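Local coordinates for kelch domain-containing protein (Colletotrichum graminicola M1.001, PDB 5C86), which is a fungal alcohol oxidase of the AA5 family that binds copper and probably oxidises alcohols to aldehydes, much like galactose oxidase, at residues S112-S117 with N145-D150; W184-V189 with D202-G207; T402-D407 with G442-V447. All blocks are in the same frame, centred on the assembly; numbering follows the deposited sequence.

How the interactions relate
Interactions 1 and 2 lie in the Kelch beta-propeller, and interaction 3 lies in the C-terminal early set domain. They follow one another along the chain, each closing before the next opens. Interaction 1 ties the loop after strand 109-111 to strand 147-150 of the next four-stranded sheet. Interaction 2 lies in the sheet that follows, at the ends of strands 188-191 and 197-202. The centres of interactions 1 and 2 are about 15 Å apart, and V148 CG1 packs 4.2 Å from T203 O. Interaction 3 pairs strands 400-405 and 444-448. Its centre is about 43 Å from that of interaction 1 and about 36 Å from that of interaction 2. The three therefore sample two neighbouring propeller blades and the C-terminal early set domain.

Interaction 1: residues S112-S117 with N145-D150; sequences SNMQIS and NGEVYD
The carboxylate of E147 grips two successive backbone amides, those of Q115 and I116. OE2 of E147 accepts from Q115 N at 2.7 Å through its syn lone pair. OE1 of E147 accepts from I116 N at 2.9 Å, also on the syn side but 21° out of the carboxylate plane. E147 CG sits between its own backbone N and carbonyl carbon (chi1 63°). The chain is then extended. The side chain thus spans from strand 147-150 to the loop 112-117. This loop links two blades of the Kelch propeller, and strand 147-150 belongs to the second of them. R118 forms a salt bridge with OE1 of E147 and also hydrogen-bonds to the backbone oxygen of N145. Carbon atoms pack around the carboxylate. M114 crosses the E147 side chain at about a right angle, with its CB 3.6 Å from E147 OE1. Q115 crosses it in the same way, and its CB is 3.3 Å from E147 OE2. I116 CG1 stands anti to its carbonyl carbon (chi1 -53°). I116 runs obliquely to E147 and reaches on to N145, where its CD1 lies 4.0 Å from N145 O. N145 OD1 is hydrogen-bonded to V164 N.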
loop_
_atom_site.group_PDB
_atom_site.type_symbol
_atom_site.label_atom_id
_atom_site.label_comp_id
_atom_site.label_asym_id
_atom_site.label_seq_id
_atom_site.Cartn_x
_atom_site.Cartn_y
_atom_site.Cartn_z
ATOM N N SER A 112 -18.859 13.113 -1.297
ATOM C CA SER A 112 -18.729 14.533 -1.615
ATOM C C SER A 112 -17.536 14.727 -2.537
ATOM O O SER A 112 -16.471 14.124 -2.298
ATOM C CB SER A 112 -18.574 15.307 -0.347
ATOM O OG SER A 112 -18.382 16.726 -0.522
ATOM N N ASN A 113 -17.651 15.626 -3.539
ATOM C CA ASN A 113 -16.505 16.022 -4.318
ATOM C C ASN A 113 -15.449 16.655 -3.436
ATOM O O ASN A 113 -15.672 17.347 -2.506
ATOM C CB ASN A 113 -16.957 17.126 -5.343
ATOM C CG ASN A 113 -17.760 16.625 -6.444
ATOM O OD1 ASN A 113 -17.959 15.475 -6.733
ATOM N ND2 ASN A 113 -18.284 17.616 -7.180
ATOM N N MET A 114 -14.169 16.455 -3.792
ATOM C CA MET A 114 -13.069 17.195 -3.183
ATOM C C MET A 114 -13.150 18.713 -3.415
ATOM O O MET A 114 -13.818 19.115 -4.398
ATOM C CB MET A 114 -11.709 16.667 -3.696
ATOM C CG MET A 114 -11.319 15.278 -3.157
ATOM S SD MET A 114 -9.763 14.717 -3.899
ATOM C CE MET A 114 -10.132 14.434 -5.587
ATOM N N GLN A 115 -12.553 19.449 -2.504
ATOM C CA GLN A 115 -12.405 20.926 -2.634
ATOM C C GLN A 115 -11.517 21.301 -3.798
ATOM O O GLN A 115 -11.742 22.356 -4.406
ATOM C CB GLN A 115 -11.895 21.563 -1.388
ATOM C CG GLN A 115 -12.907 21.408 -0.251
ATOM C CD GLN A 115 -14.123 22.303 -0.501
ATOM O OE1 GLN A 115 -15.228 21.822 -0.730
ATOM N NE2 GLN A 115 -13.862 23.601 -0.570
ATOM N N ILE A 116 -10.471 20.497 -4.066
ATOM C CA ILE A 116 -9.527 20.768 -5.161
ATOM C C ILE A 116 -9.434 19.521 -5.985
ATOM O O ILE A 116 -9.024 18.444 -5.414
ATOM C CB ILE A 116 -8.154 21.153 -4.638
ATOM C CG1 ILE A 116 -8.265 22.308 -3.641
ATOM C CG2 ILE A 116 -7.176 21.444 -5.774
ATOM C CD1 ILE A 116 -7.113 22.607 -2.717
ATOM N N SER A 117 -9.800 19.575 -7.255
ATOM C CA SER A 117 -9.753 18.422 -8.124
ATOM C C SER A 117 -8.279 18.055 -8.406
ATOM O O SER A 117 -7.405 18.933 -8.451
ATOM C CB SER A 117 -10.541 18.613 -9.421
ATOM O OG SER A 117 -10.073 19.732 -10.152
ATOM N N ASN A 145 -3.087 21.819 -2.892
ATOM C CA ASN A 145 -2.899 21.853 -1.495
ATOM C C ASN A 145 -3.683 20.784 -0.723
ATOM O O ASN A 145 -4.432 20.015 -1.312
ATOM C CB ASN A 145 -3.190 23.258 -0.933
ATOM C CG ASN A 145 -2.248 24.292 -1.468
ATOM O OD1 ASN A 145 -1.045 24.091 -1.527
ATOM N ND2 ASN A 145 -2.772 25.484 -1.753
ATOM N N GLY A 146 -3.368 20.712 0.571
ATOM C CA GLY A 146 -3.947 19.654 1.420
ATOM C C GLY A 146 -5.377 19.844 1.775
ATOM O O GLY A 146 -5.834 20.999 1.964
ATOM N N GLU A 147 -6.146 18.741 1.827
ATOM C CA GLU A 147 -7.494 18.769 2.288
ATOM C C GLU A 147 -7.786 17.483 3.025
ATOM O O GLU A 147 -7.098 16.457 2.817
ATOM C CB GLU A 147 -8.484 19.033 1.201
ATOM C CG GLU A 147 -8.616 18.024 0.036
ATOM C CD GLU A 147 -9.666 18.484 -0.935
ATOM O OE1 GLU A 147 -9.319 18.755 -2.101
ATOM O OE2 GLU A 147 -10.857 18.520 -0.556
ATOM N N VAL A 148 -8.841 17.513 3.801
ATOM C CA VAL A 148 -9.186 16.355 4.670
ATOM C C VAL A 148 -10.660 16.041 4.620
ATOM O O VAL A 148 -11.521 16.953 4.651
ATOM C CB VAL A 148 -8.644 16.561 6.046
ATOM C CG1 VAL A 148 -9.268 17.737 6.820
ATOM C CG2 VAL A 148 -8.775 15.261 6.890
ATOM N N TYR A 149 -10.982 14.740 4.481
ATOM C CA TYR A 149 -12.299 14.229 4.413
ATOM C C TYR A 149 -12.737 13.661 5.790
ATOM O O TYR A 149 -12.059 12.786 6.348
ATOM C CB TYR A 149 -12.441 13.158 3.390
ATOM C CG TYR A 149 -13.798 12.596 3.210
ATOM C CD1 TYR A 149 -14.847 13.353 2.656
ATOM C CD2 TYR A 149 -14.094 11.316 3.580
ATOM C CE1 TYR A 149 -16.085 12.802 2.451
ATOM C CE2 TYR A 149 -15.354 10.728 3.406
ATOM C CZ TYR A 149 -16.412 11.490 2.844
ATOM O OH TYR A 149 -17.699 10.930 2.705
ATOM N N ASP A 150 -13.910 14.067 6.266
ATOM C CA ASP A 150 -14.456 13.553 7.531
ATOM C C ASP A 150 -15.571 12.661 7.105
ATOM O O ASP A 150 -16.621 13.107 6.671
ATOM C CB ASP A 150 -14.946 14.690 8.421
ATOM C CG ASP A 150 -15.587 14.174 9.744
ATOM O OD1 ASP A 150 -15.976 13.005 9.775
ATOM O OD2 ASP A 150 -15.695 14.952 10.680
#

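Interaction 2: residues W184-V189 with D202-G207; sequences WKNGSV and DTKGTG
G187 O takes two hydrogen bonds from T203. The hydroxyl OG1 of T203 donates to G187 O at 2.6 Å, in the carbonyl plane and on a lone pair. The backbone N of T203 donates to G187 O at 3.1 Å, from above that plane. T203 OG1 lies between its own backbone N and carbonyl carbon (chi1 65°), which puts OG1 on the oxygen that T203 N already meets. T203 CG2 packs against V189 CG2, and F132 of the preceding blade touches both residues.

The second polar group is built on K204. Its NZ donates to N186 O at 2.9 Å, tilted 20° from the carbonyl plane. The same NZ forms a salt bridge with D202 OD1 at 2.9 Å, and its bond to D202 OD2 is weak. D202 OD1 also accepts from K204 N at 2.9 Å, which makes an Asx turn. NZ and N of K204 come to D202 OD1 from opposite faces of the carboxylate plane. The lysine chain bends at chi3 and chi4, and it crosses N186 at about a right angle. K204 CE passes 3.5 Å from N186 OD1.

On the other segment, S188 OG and S188 N both donate to K185 O, from the same face of its plane. G187 N donates to S127 OG.

The contact closes the ends of two antiparallel strands in one propeller blade, where S188 and D202 form a non-hydrogen-bonded pair. G187 has positive phi, and a CB there would clash with K204 CG. Across the contact, the carbonyl oxygens of N186 and G187 are each met by a side-chain donor. The salt bridge probably offsets the charges of K204 and D202 and favours the ionised form of both.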
loop_
_atom_site.group_PDB
_atom_site.type_symbol
_atom_site.label_atom_id
_atom_site.label_comp_id
_atom_site.label_asym_id
_atom_site.label_seq_id
_atom_site.Cartn_x
_atom_site.Cartn_y
_atom_site.Cartn_z
ATOM N N TRP A 184 0.489 9.293 11.407
ATOM C CA TRP A 184 1.153 9.107 12.684
ATOM C C TRP A 184 0.307 9.703 13.855
ATOM O O TRP A 184 -0.870 9.902 13.702
ATOM C CB TRP A 184 2.601 9.612 12.591
ATOM C CG TRP A 184 3.577 9.200 13.645
ATOM C CD1 TRP A 184 4.409 10.039 14.463
ATOM C CD2 TRP A 184 3.898 7.853 14.052
ATOM N NE1 TRP A 184 5.201 9.274 15.270
ATOM C CE2 TRP A 184 4.915 7.953 15.057
ATOM C CE3 TRP A 184 3.483 6.587 13.619
ATOM C CZ2 TRP A 184 5.493 6.840 15.593
ATOM C CZ3 TRP A 184 4.099 5.440 14.191
ATOM C CH2 TRP A 184 5.053 5.599 15.180
ATOM N N LYS A 185 0.951 9.961 14.974
ATOM C CA LYS A 185 0.248 10.283 16.200
ATOM C C LYS A 185 -0.593 11.538 16.052
ATOM O O LYS A 185 -0.145 12.493 15.366
ATOM C CB LYS A 185 1.259 10.402 17.307
ATOM C CG LYS A 185 1.993 9.093 17.610
ATOM C CD LYS A 185 3.058 9.242 18.710
ATOM C CE LYS A 185 3.838 7.927 18.900
ATOM N NZ LYS A 185 4.594 8.002 20.211
ATOM N N ASN A 186 -1.766 11.520 16.670
ATOM C CA ASN A 186 -2.594 12.744 16.872
ATOM C C ASN A 186 -2.843 13.533 15.599
ATOM O O ASN A 186 -2.656 14.774 15.534
ATOM C CB ASN A 186 -1.797 13.626 17.820
ATOM C CG ASN A 186 -2.658 14.739 18.461
ATOM O OD1 ASN A 186 -3.861 14.688 18.435
ATOM N ND2 ASN A 186 -2.015 15.743 18.941
ATOM N N GLY A 187 -3.185 12.815 14.565
ATOM C CA GLY A 187 -3.637 13.392 13.327
ATOM C C GLY A 187 -2.521 13.887 12.466
ATOM O O GLY A 187 -2.811 14.550 11.485
ATOM N N SER A 188 -1.276 13.581 12.779
ATOM C CA SER A 188 -0.150 13.990 12.026
ATOM C C SER A 188 0.010 13.062 10.777
ATOM O O SER A 188 -0.442 11.919 10.808
ATOM C CB SER A 188 1.095 13.985 12.829
ATOM O OG SER A 188 1.469 12.648 13.144
ATOM N N VAL A 189 0.683 13.579 9.776
ATOM C CA VAL A 189 1.055 12.841 8.555
ATOM C C VAL A 189 2.464 13.214 8.221
ATOM O O VAL A 189 2.771 14.411 8.037
ATOM C CB VAL A 189 0.098 13.078 7.415
ATOM C CG1 VAL A 189 0.638 12.386 6.134
ATOM C CG2 VAL A 189 -1.297 12.632 7.679
ATOM N N ASP A 202 -0.093 18.439 9.963
ATOM C CA ASP A 202 -1.081 18.218 10.999
ATOM C C ASP A 202 -2.384 18.444 10.333
ATOM O O ASP A 202 -2.586 19.461 9.648
ATOM C CB ASP A 202 -0.855 19.219 12.139
ATOM C CG ASP A 202 -1.826 19.034 13.325
ATOM O OD1 ASP A 202 -2.789 18.272 13.278
ATOM O OD2 ASP A 202 -1.580 19.736 14.325
ATOM N N THR A 203 -3.275 17.476 10.440
ATOM C CA THR A 203 -4.507 17.468 9.774
ATOM C C THR A 203 -5.656 17.978 10.650
ATOM O O THR A 203 -6.799 17.907 10.194
ATOM C CB THR A 203 -4.885 16.070 9.228
ATOM O OG1 THR A 203 -5.077 15.183 10.336
ATOM C CG2 THR A 203 -3.747 15.558 8.263
ATOM N N LYS A 204 -5.354 18.422 11.850
ATOM C CA LYS A 204 -6.426 18.830 12.779
ATOM C C LYS A 204 -6.640 20.360 12.567
ATOM O O LYS A 204 -5.709 21.086 12.169
ATOM C CB LYS A 204 -5.994 18.561 14.190
ATOM C CG LYS A 204 -5.758 17.091 14.540
ATOM C CD LYS A 204 -5.553 16.935 16.046
ATOM C CE LYS A 204 -4.407 17.682 16.691
ATOM N NZ LYS A 204 -3.081 17.598 16.051
ATOM N N GLY A 205 -7.851 20.841 12.820
ATOM C CA GLY A 205 -8.076 22.321 12.851
ATOM C C GLY A 205 -7.941 22.895 11.446
ATOM O O GLY A 205 -8.566 22.381 10.499
ATOM N N THR A 206 -7.121 23.942 11.331
ATOM C CA THR A 206 -6.843 24.566 10.069
ATOM C C THR A 206 -5.522 24.024 9.467
ATOM O O THR A 206 -5.069 24.452 8.383
ATOM C CB THR A 206 -6.808 26.142 10.150
ATOM O OG1 THR A 206 -5.751 26.548 10.978
ATOM C CG2 THR A 206 -8.081 26.684 10.765
ATOM N N GLY A 207 -4.894 23.079 10.155
ATOM C CA GLY A 207 -3.689 22.449 9.652
ATOM C C GLY A 207 -2.428 23.143 10.023
ATOM O O GLY A 207 -2.387 24.309 10.464
#

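Interaction 3: residues T402-D407 with G442-V447; sequences TITMQD and GKSFTV
T402 and T446 meet through their hydroxyls, with OG1 of T402 2.8 Å from OG1 of T446 in a hydrogen bond. They form a non-hydrogen-bonded pair in the antiparallel ladder of strands 400-405 and 444-448, within the galactose oxidase-like early set domain. T402 CA makes a CA-H...O contact with F445 O.

I403 comes next, in a hydrogen-bonded pair with F445. I403 N donates to F445 O at 2.8 Å, almost straight at 176°. F445 N returns a bond to I403 O, which lies at the edge of the phenyl ring, near its plane. On the face that I403 shares with F445, the I403 side chain meets V447, and I403 CD1 is 3.8 Å from V447 CG1. L390 and L463 also touch I403.

T404 returns to the face of T402. Its OG1 is 3.3 Å from S444 OG in a longer hydrogen bond. T404 OG1 lies anti to its carbonyl carbon, beside the backbone N (chi1 -59°), as does OG in S444.

At M405 the strand ends. M405 N donates to K443 O at 2.8 Å. M405 CG stands 4.4 Å from F445 CD1. K443 bends at chi3 and chi4, and its NZ donates to M405 O at 2.8 Å, tilted 21° from the carbonyl plane. At D407, the backbone O is hydrogen-bonded to Y411 OH, and D407 C lies 4.2 Å from K443 CG.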
loop_
_atom_site.group_PDB
_atom_site.type_symbol
_atom_site.label_atom_id
_atom_site.label_comp_id
_atom_site.label_asym_id
_atom_site.label_seq_id
_atom_site.Cartn_x
_atom_site.Cartn_y
_atom_site.Cartn_z
ATOM N N THR A 402 -7.748 -12.505 22.147
ATOM C CA THR A 402 -7.237 -13.818 22.366
ATOM C C THR A 402 -7.342 -14.615 21.042
ATOM O O THR A 402 -8.448 -14.705 20.466
ATOM C CB THR A 402 -7.974 -14.561 23.504
ATOM O OG1 THR A 402 -7.779 -13.814 24.722
ATOM C CG2 THR A 402 -7.412 -15.947 23.715
ATOM N N ILE A 403 -6.230 -15.195 20.633
ATOM C CA ILE A 403 -6.053 -15.914 19.389
ATOM C C ILE A 403 -5.939 -17.373 19.795
ATOM O O ILE A 403 -5.006 -17.685 20.533
ATOM C CB ILE A 403 -4.804 -15.465 18.670
ATOM C CG1 ILE A 403 -4.809 -13.954 18.418
ATOM C CG2 ILE A 403 -4.631 -16.291 17.356
ATOM C CD1 ILE A 403 -3.476 -13.294 18.473
ATOM N N THR A 404 -6.792 -18.234 19.296
ATOM C CA THR A 404 -6.621 -19.691 19.648
ATOM C C THR A 404 -6.131 -20.415 18.392
ATOM O O THR A 404 -6.780 -20.350 17.370
ATOM C CB THR A 404 -7.953 -20.255 20.066
ATOM O OG1 THR A 404 -8.432 -19.501 21.195
ATOM C CG2 THR A 404 -7.802 -21.702 20.461
ATOM N N MET A 405 -4.984 -21.033 18.512
ATOM C CA MET A 405 -4.304 -21.792 17.466
ATOM C C MET A 405 -4.791 -23.206 17.497
ATOM O O MET A 405 -5.045 -23.776 18.567
ATOM C CB MET A 405 -2.800 -21.730 17.619
ATOM C CG MET A 405 -2.237 -20.300 17.703
ATOM S SD MET A 405 -2.719 -19.283 16.271
ATOM C CE MET A 405 -1.900 -20.222 14.986
ATOM N N GLN A 406 -4.814 -23.812 16.330
ATOM C CA GLN A 406 -5.205 -25.227 16.190
ATOM C C GLN A 406 -4.268 -26.175 16.904
ATOM O O GLN A 406 -4.757 -27.128 17.581
ATOM C CB GLN A 406 -5.294 -25.539 14.706
ATOM C CG GLN A 406 -5.747 -26.996 14.424
ATOM C CD GLN A 406 -5.763 -27.176 12.923
ATOM O OE1 GLN A 406 -6.656 -26.718 12.304
ATOM N NE2 GLN A 406 -4.686 -27.646 12.355
ATOM N N ASP A 407 -2.966 -25.952 16.771
ATOM C CA ASP A 407 -1.897 -26.806 17.254
ATOM C C ASP A 407 -1.074 -26.053 18.322
ATOM O O ASP A 407 -0.680 -24.913 18.142
ATOM C CB ASP A 407 -0.936 -27.183 16.111
ATOM C CG ASP A 407 -1.661 -27.471 14.775
ATOM O OD1 ASP A 407 -2.300 -28.561 14.785
ATOM O OD2 ASP A 407 -1.669 -26.606 13.779
ATOM N N GLY A 442 -0.152 -23.535 25.132
ATOM C CA GLY A 442 0.461 -23.279 23.855
ATOM C C GLY A 442 -0.525 -23.154 22.704
ATOM O O GLY A 442 -0.083 -23.152 21.537
ATOM N N LYS A 443 -1.783 -22.944 22.986
ATOM C CA LYS A 443 -2.823 -22.780 21.939
ATOM C C LYS A 443 -3.465 -21.392 21.977
ATOM O O LYS A 443 -3.587 -20.691 20.943
ATOM C CB LYS A 443 -3.886 -23.835 22.065
ATOM C CG LYS A 443 -3.404 -25.252 21.683
ATOM C CD LYS A 443 -4.524 -26.330 21.750
ATOM C CE LYS A 443 -6.022 -25.953 21.371
ATOM N NZ LYS A 443 -6.742 -25.432 20.089
ATOM N N SER A 444 -3.784 -20.930 23.149
ATOM C CA SER A 444 -4.460 -19.652 23.245
ATOM C C SER A 444 -3.361 -18.625 23.648
ATOM O O SER A 444 -2.527 -18.887 24.532
ATOM C CB SER A 444 -5.523 -19.680 24.335
ATOM O OG SER A 444 -6.631 -20.406 23.797
ATOM N N PHE A 445 -3.332 -17.496 22.928
ATOM C CA PHE A 445 -2.397 -16.420 23.132
ATOM C C PHE A 445 -3.151 -15.142 23.152
ATOM O O PHE A 445 -3.985 -14.898 22.269
ATOM C CB PHE A 445 -1.351 -16.362 22.079
ATOM C CG PHE A 445 -0.448 -17.522 22.085
ATOM C CD1 PHE A 445 -0.865 -18.705 21.515
ATOM C CD2 PHE A 445 0.812 -17.436 22.673
ATOM C CE1 PHE A 445 -0.043 -19.812 21.572
ATOM C CE2 PHE A 445 1.632 -18.549 22.715
ATOM C CZ PHE A 445 1.145 -19.730 22.184
ATOM N N THR A 446 -2.841 -14.245 24.078
ATOM C CA THR A 446 -3.556 -13.001 24.092
ATOM C C THR A 446 -2.578 -11.872 23.764
ATOM O O THR A 446 -1.492 -11.816 24.300
ATOM C CB THR A 446 -4.239 -12.743 25.457
ATOM O OG1 THR A 446 -5.198 -13.820 25.686
ATOM C CG2 THR A 446 -4.925 -11.383 25.492
ATOM N N VAL A 447 -2.995 -11.015 22.869
ATOM C CA VAL A 447 -2.267 -9.827 22.436
ATOM C C VAL A 447 -3.077 -8.607 22.797
ATOM O O VAL A 447 -4.286 -8.697 23.060
ATOM C CB VAL A 447 -2.026 -9.829 20.885
ATOM C CG1 VAL A 447 -1.156 -10.984 20.489
ATOM C CG2 VAL A 447 -3.331 -9.778 20.060
#